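Local coordinates for UTP-glucose-1-phosphate uridylyltransferase 2 (Trypanosoma brucei, PDB 3GUE), which probably catalyses the reversible transfer of a uridylyl group from UTP to glucose 1-phosphate, giving UDP-glucose and diphosphate, at residues A[324-329]-A[348-353]; A[160-165]-A[191-196]; A[385-390]-A[433-438]. One frame throughout, in Å; residues are numbered along the deposited sequence.

Contact 1 (A[324-329]-A[348-353]); sequences LRLPVM and LEVAMG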
loop_
_atom_site.group_PDB
_atom_site.type_symbol
_atom_site.label_atom_id
_atom_site.label_comp_id
_atom_site.label_asym_id
_atom_site.label_seq_id
_atom_site.Cartn_x
_atom_site.Cartn_y
_atom_site.Cartn_z
ATOM N N LEU A 324 1.689 -16.264 12.888
ATOM C CA LEU A 324 1.742 -16.563 11.448
ATOM C C LEU A 324 3.186 -16.528 10.926
ATOM O O LEU A 324 3.966 -15.652 11.303
ATOM C CB LEU A 324 0.906 -15.570 10.621
ATOM C CG LEU A 324 -0.605 -15.565 10.829
ATOM C CD1 LEU A 324 -1.274 -14.527 9.941
ATOM C CD2 LEU A 324 -1.237 -16.954 10.624
ATOM N N ARG A 325 3.508 -17.472 10.040
ATOM C CA ARG A 325 4.847 -17.584 9.466
ATOM C C ARG A 325 4.982 -16.705 8.228
ATOM O O ARG A 325 5.392 -17.200 7.182
ATOM C CB ARG A 325 5.149 -19.045 9.059
ATOM C CG ARG A 325 4.897 -20.093 10.120
ATOM C CD ARG A 325 5.219 -21.518 9.626
ATOM N NE ARG A 325 4.041 -22.242 9.129
ATOM C CZ ARG A 325 3.637 -22.261 7.857
ATOM N NH1 ARG A 325 4.301 -21.595 6.925
ATOM N NH2 ARG A 325 2.555 -22.951 7.512
ATOM N N LEU A 326 4.614 -15.422 8.319
ATOM C CA LEU A 326 4.811 -14.511 7.195
ATOM C C LEU A 326 6.307 -14.291 6.966
ATOM O O LEU A 326 7.067 -14.189 7.925
ATOM C CB LEU A 326 4.105 -13.169 7.447
ATOM C CG LEU A 326 2.568 -13.108 7.406
ATOM C CD1 LEU A 326 2.102 -11.732 7.840
ATOM C CD2 LEU A 326 2.029 -13.382 6.016
ATOM N N PRO A 327 6.741 -14.226 5.698
ATOM C CA PRO A 327 8.176 -13.988 5.442
ATOM C C PRO A 327 8.639 -12.584 5.835
ATOM O O PRO A 327 7.998 -11.566 5.475
ATOM C CB PRO A 327 8.322 -14.216 3.935
ATOM C CG PRO A 327 6.977 -14.044 3.379
ATOM C CD PRO A 327 5.969 -14.354 4.455
ATOM N N VAL A 328 9.741 -12.532 6.590
ATOM C CA VAL A 328 10.237 -11.259 7.084
ATOM C C VAL A 328 11.017 -10.596 5.957
ATOM O O VAL A 328 11.760 -11.259 5.241
ATOM C CB VAL A 328 11.115 -11.398 8.347
ATOM C CG1 VAL A 328 12.388 -12.264 8.077
ATOM C CG2 VAL A 328 11.486 -10.015 8.879
ATOM N N MET A 329 10.804 -9.287 5.794
ATOM C CA MET A 329 11.520 -8.520 4.792
ATOM C C MET A 329 12.469 -7.625 5.577
ATOM O O MET A 329 12.067 -6.990 6.547
ATOM C CB MET A 329 10.546 -7.674 3.955
ATOM C CG MET A 329 9.315 -8.445 3.438
ATOM S SD MET A 329 8.375 -7.548 2.182
ATOM C CE MET A 329 7.584 -6.245 3.142
ATOM N N LEU A 348 12.461 -4.484 9.976
ATOM C CA LEU A 348 11.885 -5.807 9.807
ATOM C C LEU A 348 10.366 -5.612 9.634
ATOM O O LEU A 348 9.727 -4.957 10.446
ATOM C CB LEU A 348 12.197 -6.686 11.013
ATOM C CG LEU A 348 13.649 -6.887 11.443
ATOM C CD1 LEU A 348 13.722 -7.994 12.483
ATOM C CD2 LEU A 348 14.584 -7.184 10.293
ATOM N N GLU A 349 9.820 -6.151 8.545
ATOM C CA GLU A 349 8.446 -5.867 8.129
ATOM C C GLU A 349 7.871 -7.086 7.436
ATOM O O GLU A 349 8.614 -7.830 6.783
ATOM C CB GLU A 349 8.416 -4.720 7.113
ATOM C CG GLU A 349 8.690 -3.333 7.666
ATOM C CD GLU A 349 9.670 -2.580 6.799
ATOM O OE1 GLU A 349 10.386 -3.256 6.040
ATOM O OE2 GLU A 349 9.723 -1.335 6.862
ATOM N N VAL A 350 6.552 -7.263 7.557
ATOM C CA VAL A 350 5.795 -8.241 6.762
ATOM C C VAL A 350 4.678 -7.605 5.921
ATOM O O VAL A 350 4.198 -6.506 6.237
ATOM C CB VAL A 350 5.149 -9.319 7.655
ATOM C CG1 VAL A 350 6.175 -10.321 8.101
ATOM C CG2 VAL A 350 4.455 -8.671 8.868
ATOM N N ALA A 351 4.264 -8.307 4.857
ATOM C CA ALA A 351 3.209 -7.829 3.929
ATOM C C ALA A 351 1.951 -8.720 4.057
ATOM O O ALA A 351 2.042 -9.965 4.080
ATOM C CB ALA A 351 3.714 -7.839 2.520
ATOM N N MET A 352 0.785 -8.091 4.121
ATOM C CA MET A 352 -0.443 -8.856 4.355
ATOM C C MET A 352 -0.708 -9.830 3.192
ATOM O O MET A 352 -1.374 -10.856 3.367
ATOM C CB MET A 352 -1.623 -7.946 4.667
ATOM C CG MET A 352 -2.030 -7.055 3.519
ATOM S SD MET A 352 -3.700 -6.450 3.765
ATOM C CE MET A 352 -4.092 -5.991 2.087
ATOM N N GLY A 353 -0.140 -9.541 2.024
ATOM C CA GLY A 353 -0.403 -10.354 0.836
ATOM C C GLY A 353 0.292 -11.702 0.940
ATOM O O GLY A 353 -0.104 -12.648 0.288
HETATM O O HOH W 1 5.800 -10.768 4.341
#
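Two backbone bonds clamp Met329 to Glu349 as an antiparallel hydrogen-bonded pair: Met329 N gives to Glu349 O at 2.8 Å, nearly along the C=O axis, and Glu349 N returns a bond to Met329 O at 3.1 Å. This is the tight end. Met329 CG stands anti to its carbonyl carbon (chi1 -48°), and the chain bends at chi3 so that CE reaches back to Ala351 CB, 4.2 Å away. Beside the pair, Val328 CG2 and Leu348 CB lie side by side, 4.0 Å apart. The touching parts, 326-329 and 348-351, run 124° apart rather than strictly antiparallel, and past the pair a water takes over, donating to Pro327 O at 2.6 Å and accepting from Ala351 N at 2.9 Å. Next to this bridge Leu326 crosses Val350 at about a right angle, its CB 3.6 Å from Val350 CG1. The exposed ring of Pro327 marks the looser, solvent side, while Met329 and Ala351 are buried, Ala351 close to His191 of the UDP-glucose site. The pair joins edge strand 329-334 to strand 344-349 in a four-stranded antiparallel sheet; helix 26-40 packs on Val328, Leu348 and Val350, and Tyr195 of helix 194-201 lies against Leu326.

Contact 2 (A[160-165]-A[191-196]); sequences LMQNRV and HGDVYT. With UPG (uridine-5'-diphosphate-glucose), chain C.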
loop_
_atom_site.group_PDB
_atom_site.type_symbol
_atom_site.label_atom_id
_atom_site.label_comp_id
_atom_site.label_asym_id
_atom_site.label_seq_id
_atom_site.Cartn_x
_atom_site.Cartn_y
_atom_site.Cartn_z
ATOM N N LEU A 160 -7.995 0.700 14.531
ATOM C CA LEU A 160 -7.257 -0.527 14.832
ATOM C C LEU A 160 -5.805 -0.102 14.941
ATOM O O LEU A 160 -5.156 0.188 13.934
ATOM C CB LEU A 160 -7.454 -1.586 13.731
ATOM C CG LEU A 160 -6.887 -2.996 13.982
ATOM C CD1 LEU A 160 -7.725 -3.841 14.962
ATOM C CD2 LEU A 160 -6.718 -3.713 12.694
ATOM N N MET A 161 -5.299 -0.027 16.166
ATOM C CA MET A 161 -3.934 0.411 16.386
ATOM C C MET A 161 -2.989 -0.770 16.206
ATOM O O MET A 161 -3.102 -1.783 16.880
ATOM C CB MET A 161 -3.745 1.051 17.787
ATOM C CG MET A 161 -2.339 1.666 17.970
ATOM S SD MET A 161 -2.138 3.235 17.079
ATOM C CE MET A 161 -3.208 4.291 18.010
ATOM N N GLN A 162 -2.073 -0.634 15.265
ATOM C CA GLN A 162 -1.109 -1.672 15.040
ATOM C C GLN A 162 0.062 -1.504 16.013
ATOM O O GLN A 162 0.075 -0.609 16.867
ATOM C CB GLN A 162 -0.665 -1.709 13.567
ATOM C CG GLN A 162 0.235 -0.559 13.098
ATOM C CD GLN A 162 0.730 -0.805 11.679
ATOM O OE1 GLN A 162 0.440 -0.036 10.765
ATOM N NE2 GLN A 162 1.419 -1.912 11.483
ATOM N N ASN A 163 1.013 -2.408 15.906
ATOM C CA ASN A 163 2.193 -2.412 16.727
ATOM C C ASN A 163 3.271 -1.498 16.152
ATOM O O ASN A 163 3.106 -0.908 15.078
ATOM C CB ASN A 163 2.720 -3.841 16.809
ATOM C CG ASN A 163 1.670 -4.822 17.315
ATOM O OD1 ASN A 163 1.406 -5.854 16.685
ATOM N ND2 ASN A 163 1.072 -4.506 18.454
ATOM N N ARG A 164 4.327 -1.334 16.936
ATOM C CA ARG A 164 5.586 -0.723 16.497
ATOM C C ARG A 164 6.775 -1.536 16.970
ATOM O O ARG A 164 6.717 -2.224 18.008
ATOM C CB ARG A 164 5.727 0.733 16.926
ATOM C CG ARG A 164 5.494 1.027 18.395
ATOM C CD ARG A 164 5.833 2.495 18.646
ATOM N NE ARG A 164 6.079 2.789 20.059
ATOM C CZ ARG A 164 6.500 3.976 20.500
ATOM N NH1 ARG A 164 6.704 4.972 19.640
ATOM N NH2 ARG A 164 6.702 4.176 21.797
ATOM N N VAL A 165 7.848 -1.437 16.189
ATOM C CA VAL A 165 9.039 -2.230 16.397
ATOM C C VAL A 165 10.263 -1.301 16.287
ATOM O O VAL A 165 10.239 -0.320 15.551
ATOM C CB VAL A 165 9.115 -3.492 15.420
ATOM C CG1 VAL A 165 7.821 -4.308 15.446
ATOM C CG2 VAL A 165 9.436 -3.127 14.001
ATOM N N HIS A 191 2.057 -3.711 6.913
ATOM C CA HIS A 191 0.648 -4.086 6.893
ATOM C C HIS A 191 0.387 -5.604 7.124
ATOM O O HIS A 191 -0.711 -5.991 7.499
ATOM C CB HIS A 191 -0.086 -3.500 5.646
ATOM C CG HIS A 191 0.674 -3.671 4.356
ATOM N ND1 HIS A 191 0.881 -4.898 3.770
ATOM C CD2 HIS A 191 1.339 -2.775 3.585
ATOM C CE1 HIS A 191 1.619 -4.755 2.677
ATOM N NE2 HIS A 191 1.916 -3.473 2.544
ATOM N N GLY A 192 1.400 -6.454 6.957
ATOM C CA GLY A 192 1.293 -7.857 7.365
ATOM C C GLY A 192 0.913 -8.005 8.827
ATOM O O GLY A 192 0.396 -9.064 9.226
ATOM N N ASP A 193 1.144 -6.921 9.596
ATOM C CA ASP A 193 0.893 -6.801 11.037
ATOM C C ASP A 193 -0.597 -6.932 11.342
ATOM O O ASP A 193 -0.981 -7.291 12.441
ATOM C CB ASP A 193 1.417 -5.436 11.526
ATOM C CG ASP A 193 1.595 -5.334 13.044
ATOM O OD1 ASP A 193 1.936 -6.328 13.721
ATOM O OD2 ASP A 193 1.463 -4.207 13.571
ATOM N N VAL A 194 -1.438 -6.651 10.348
ATOM C CA VAL A 194 -2.892 -6.688 10.531
ATOM C C VAL A 194 -3.481 -7.946 11.201
ATOM O O VAL A 194 -4.403 -7.853 12.008
ATOM C CB VAL A 194 -3.635 -6.391 9.190
ATOM C CG1 VAL A 194 -3.417 -7.534 8.152
ATOM C CG2 VAL A 194 -5.120 -6.136 9.468
ATOM N N TYR A 195 -2.932 -9.117 10.886
ATOM C CA TYR A 195 -3.529 -10.370 11.337
ATOM C C TYR A 195 -3.350 -10.535 12.855
ATOM O O TYR A 195 -4.333 -10.754 13.582
ATOM C CB TYR A 195 -2.987 -11.572 10.547
ATOM C CG TYR A 195 -3.115 -11.454 9.028
ATOM C CD1 TYR A 195 -4.376 -11.440 8.389
ATOM C CD2 TYR A 195 -1.977 -11.352 8.227
ATOM C CE1 TYR A 195 -4.484 -11.327 6.989
ATOM C CE2 TYR A 195 -2.077 -11.252 6.834
ATOM C CZ TYR A 195 -3.334 -11.233 6.218
ATOM O OH TYR A 195 -3.413 -11.141 4.832
ATOM N N THR A 196 -2.118 -10.384 13.319
ATOM C CA THR A 196 -1.793 -10.390 14.769
ATOM C C THR A 196 -2.464 -9.263 15.561
ATOM O O THR A 196 -2.958 -9.483 16.666
ATOM C CB THR A 196 -0.264 -10.421 15.022
ATOM O OG1 THR A 196 0.007 -10.587 16.426
ATOM C CG2 THR A 196 0.408 -9.172 14.526
HETATM N N1 UPG C . 0.792 0.456 5.958
HETATM C C2 UPG C . 0.314 0.150 7.248
HETATM N N3 UPG C . 1.228 -0.345 8.161
HETATM C C4 UPG C . 2.555 -0.550 7.866
HETATM C C5 UPG C . 3.034 -0.268 6.581
HETATM C C6 UPG C . 2.164 0.231 5.617
HETATM O O2 UPG C . -0.854 0.321 7.626
HETATM O O4 UPG C . 3.283 -0.983 8.769
HETATM C C1C UPG C . -0.155 0.990 4.927
HETATM C C2C UPG C . 0.219 2.222 4.098
HETATM O O2C UPG C . -0.047 3.429 4.826
HETATM C C3C UPG C . -0.759 2.062 2.936
HETATM C C4C UPG C . -0.758 0.558 2.714
HETATM O O4C UPG C . -0.304 -0.055 3.950
HETATM O O3C UPG C . -2.062 2.446 3.370
HETATM C C5C UPG C . 0.242 0.141 1.586
HETATM O O5C UPG C . 1.589 0.343 1.918
HETATM P PA UPG C . 2.637 0.914 0.831
HETATM O O1A UPG C . 1.950 2.085 0.216
HETATM O O2A UPG C . 3.979 1.079 1.400
HETATM O O3A UPG C . 2.641 -0.292 -0.289
HETATM P PB UPG C . 3.614 -1.595 -0.335
HETATM O O1B UPG C . 3.540 -2.268 0.973
HETATM O O2B UPG C . 4.948 -1.252 -0.920
HETATM O O3B UPG C . 2.865 -2.412 -1.497
HETATM C "C1'" UPG C . 1.499 -2.911 -1.247
HETATM C "C2'" UPG C . 1.499 -4.427 -1.384
HETATM C "C3'" UPG C . 2.008 -4.764 -2.779
HETATM C "C4'" UPG C . 1.062 -4.140 -3.818
HETATM C "C5'" UPG C . 0.965 -2.608 -3.605
HETATM C "C6'" UPG C . -0.182 -2.034 -4.397
HETATM O "O2'" UPG C . 2.354 -5.040 -0.401
HETATM O "O3'" UPG C . 2.118 -6.171 -2.906
HETATM O "O4'" UPG C . 1.513 -4.416 -5.135
HETATM O "O5'" UPG C . 0.670 -2.253 -2.226
HETATM O "O6'" UPG C . -0.025 -0.617 -4.492
#
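Asp193 CG is anti to its backbone N (chi1 -163°), while Gln162 CG sits in the crowded position between backbone N and carbonyl carbon (chi1 72°) with an extended chain beyond; together these torsions bring carboxylate and amide within bonding range, their planes roughly aligned. Asp193 OD2 accepts two bonds: its anti lone pair takes Gln162 NE2 at 3.1 Å, in the amide plane, and its syn lone pair takes the backbone N of Asn163 at 3.0 Å. Held this way, the Gln162 amide presents OE1 to the uracil, where UPG N3 donates at 2.7 Å; the bond from Gln162 NE2 to UPG O4 is weak. Asp193 is therefore a second-shell residue that orients the first-shell Gln162, a pairing consistent with uracil recognition in a GT-A nucleotidyltransferase. Two residues before Asp193, His191, its CG also in the crowded position, donates from NE2 to UPG O1B of the beta phosphate at 2.6 Å, the N-H...O angle a nearly straight 165°. Its ND1 bonds to Met352 N, which fixes the ring's rotation and leaves NE2 as donor. Leu160 CD2 touches Val194 CG2 more loosely, at 4.3 Å. Strand 159-161, at the edge of the seven-stranded mixed sheet, packs beside helix 194-201, with Leu80 of strand 77-83 touching both Leu160 and Val194 and helix 26-40 lying against Asn163 and Thr196.

Contact 3 (A[385-390]-A[433-438]); sequences RSDAYQ and SLRQCT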
loop_
_atom_site.group_PDB
_atom_site.type_symbol
_atom_site.label_atom_id
_atom_site.label_comp_id
_atom_site.label_asym_id
_atom_site.label_seq_id
_atom_site.Cartn_x
_atom_site.Cartn_y
_atom_site.Cartn_z
ATOM N N ARG A 385 -3.670 13.392 -9.218
ATOM C CA ARG A 385 -4.097 14.780 -9.079
ATOM C C ARG A 385 -4.513 15.326 -10.440
ATOM O O ARG A 385 -5.372 16.198 -10.519
ATOM C CB ARG A 385 -2.994 15.632 -8.457
ATOM C CG ARG A 385 -2.892 15.503 -6.949
ATOM C CD ARG A 385 -1.855 16.437 -6.355
ATOM N NE ARG A 385 -1.881 16.340 -4.903
ATOM C CZ ARG A 385 -1.073 17.003 -4.082
ATOM N NH1 ARG A 385 -0.145 17.824 -4.567
ATOM N NH2 ARG A 385 -1.207 16.835 -2.771
ATOM N N SER A 386 -3.937 14.763 -11.509
ATOM C CA SER A 386 -4.270 15.173 -12.870
ATOM C C SER A 386 -5.592 14.570 -13.399
ATOM O O SER A 386 -6.111 13.591 -12.857
ATOM C CB SER A 386 -3.147 14.767 -13.820
ATOM O OG SER A 386 -3.346 13.422 -14.185
ATOM N N ASP A 387 -6.047 15.130 -14.524
ATOM C CA ASP A 387 -7.289 14.737 -15.213
ATOM C C ASP A 387 -7.200 13.303 -15.834
ATOM O O ASP A 387 -8.144 12.817 -16.471
ATOM C CB ASP A 387 -7.690 15.808 -16.266
ATOM C CG ASP A 387 -6.698 15.919 -17.440
ATOM O OD1 ASP A 387 -5.727 15.189 -17.446
ATOM O OD2 ASP A 387 -6.907 16.719 -18.395
ATOM N N ALA A 388 -6.062 12.649 -15.654
ATOM C CA ALA A 388 -5.939 11.234 -16.003
ATOM C C ALA A 388 -6.861 10.373 -15.141
ATOM O O ALA A 388 -7.269 9.286 -15.563
ATOM C CB ALA A 388 -4.481 10.758 -15.847
ATOM N N TYR A 389 -7.147 10.857 -13.932
ATOM C CA TYR A 389 -8.010 10.152 -12.986
ATOM C C TYR A 389 -9.254 10.960 -12.725
ATOM O O TYR A 389 -9.194 12.166 -12.717
ATOM C CB TYR A 389 -7.264 9.808 -11.692
ATOM C CG TYR A 389 -6.348 8.606 -11.864
ATOM C CD1 TYR A 389 -6.785 7.311 -11.555
ATOM C CD2 TYR A 389 -5.047 8.757 -12.359
ATOM C CE1 TYR A 389 -5.950 6.202 -11.738
ATOM C CE2 TYR A 389 -4.211 7.650 -12.539
ATOM C CZ TYR A 389 -4.656 6.388 -12.228
ATOM O OH TYR A 389 -3.804 5.284 -12.396
ATOM N N GLN A 390 -10.378 10.278 -12.536
ATOM C CA GLN A 390 -11.664 10.935 -12.479
ATOM C C GLN A 390 -12.426 10.410 -11.293
ATOM O O GLN A 390 -12.283 9.258 -10.938
ATOM C CB GLN A 390 -12.492 10.631 -13.756
ATOM C CG GLN A 390 -11.785 10.937 -15.074
ATOM C CD GLN A 390 -12.626 10.664 -16.301
ATOM O OE1 GLN A 390 -13.668 10.014 -16.238
ATOM N NE2 GLN A 390 -12.179 11.187 -17.438
ATOM N N SER A 433 -2.480 18.674 -17.659
ATOM C CA SER A 433 -3.440 17.696 -18.180
ATOM C C SER A 433 -2.582 16.491 -18.599
ATOM O O SER A 433 -1.570 16.656 -19.276
ATOM C CB SER A 433 -4.219 18.301 -19.365
ATOM O OG SER A 433 -5.124 17.410 -20.012
ATOM N N LEU A 434 -2.980 15.306 -18.163
ATOM C CA LEU A 434 -2.276 14.044 -18.496
ATOM C C LEU A 434 -3.199 12.940 -19.027
ATOM O O LEU A 434 -2.772 11.810 -19.219
ATOM C CB LEU A 434 -1.487 13.511 -17.274
ATOM C CG LEU A 434 -0.327 14.412 -16.778
ATOM C CD1 LEU A 434 0.155 13.927 -15.457
ATOM C CD2 LEU A 434 0.849 14.453 -17.769
ATOM N N ARG A 435 -4.462 13.261 -19.254
ATOM C CA ARG A 435 -5.403 12.278 -19.789
ATOM C C ARG A 435 -5.018 11.733 -21.181
ATOM O O ARG A 435 -5.311 10.594 -21.490
ATOM C CB ARG A 435 -6.858 12.806 -19.771
ATOM C CG ARG A 435 -7.066 14.118 -20.511
ATOM C CD ARG A 435 -8.530 14.585 -20.502
ATOM N NE ARG A 435 -8.625 15.804 -21.301
ATOM C CZ ARG A 435 -8.635 15.832 -22.637
ATOM N NH1 ARG A 435 -8.589 14.699 -23.346
ATOM N NH2 ARG A 435 -8.701 16.999 -23.268
ATOM N N GLN A 436 -4.321 12.526 -21.989
ATOM C CA GLN A 436 -3.848 12.068 -23.298
ATOM C C GLN A 436 -2.382 11.616 -23.272
ATOM O O GLN A 436 -1.778 11.409 -24.326
ATOM C CB GLN A 436 -4.013 13.168 -24.362
ATOM C CG GLN A 436 -5.319 13.953 -24.287
ATOM C CD GLN A 436 -5.432 14.992 -25.385
ATOM O OE1 GLN A 436 -5.177 16.184 -25.165
ATOM N NE2 GLN A 436 -5.783 14.548 -26.576
ATOM N N CYS A 437 -1.800 11.500 -22.074
ATOM C CA CYS A 437 -0.381 11.216 -21.946
ATOM C C CYS A 437 -0.116 9.718 -21.819
ATOM O O CYS A 437 -0.682 9.046 -20.959
ATOM C CB CYS A 437 0.189 11.973 -20.748
ATOM S SG CYS A 437 1.868 11.533 -20.397
ATOM N N THR A 438 0.717 9.175 -22.697
ATOM C CA THR A 438 1.113 7.763 -22.548
ATOM C C THR A 438 2.384 7.657 -21.685
ATOM O O THR A 438 2.637 6.636 -21.053
ATOM C CB THR A 438 1.287 6.986 -23.907
ATOM O OG1 THR A 438 2.396 7.501 -24.638
ATOM C CG2 THR A 438 0.056 7.065 -24.788
#
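Asp387, Leu434 and Arg435 bury the largest areas here, and the Asp387 carboxylate ties the other two together. Asp387 CG takes the crowded position between backbone N and carbonyl carbon (chi1 66°), which brings the carboxylate up to the 433-435 backbone. Asp387 OD1 accepts from Leu434 N at 2.8 Å and from Arg435 N at 2.9 Å, both donors lying above the carboxylate plane. Asp387 OD2 takes Ser433 OG at 2.5 Å on its syn lone pair. Arg435 adds charge: its extended chain passes CG within 3.4 Å of Asp387 OD2 and puts NE at 3.5 Å in a salt bridge, the guanidinium turned 57° from the carboxylate, while NH1 pairs with Glu402. Leu434 is the apolar counterpart, with CD1 3.8 Å from Ser386 CB and CB 4.3 Å from Ala388 CB. Ser386 OG accepts from Ala388 N, an ST turn, and also bonds to Ala383 O in helix 378-385. An aspartate binding consecutive backbone N-H groups thus braces two type I beta turns, Ser386 to Tyr389 and Leu434 to Cys437, at the junction with the C-terminal parallel-stranded domain, consistent with the beta-helix of UDP-glucose pyrophosphorylases.

Overall arrangement
Contacts 1 and 2 share one neighbourhood: their centres lie 11 Å apart and they touch directly, Val350 O meeting Gly192 N at 2.9 Å and Met352 O meeting Tyr195 OH at 2.5 Å, both probable hydrogen bonds. Helix 26-40 packs on both. Contact 2 is buried, and its polar side chains reach the nucleotide; contact 1 is partly buried, mixing backbone pairing with apolar side chains and a bridging water. Contact 3 stands apart, its centre about 35 Å from the centres of the other two and across the chain's centre. It is likewise partly buried, but relies on carboxylate-to-backbone bonds and a salt bridge, away from the annotated sites.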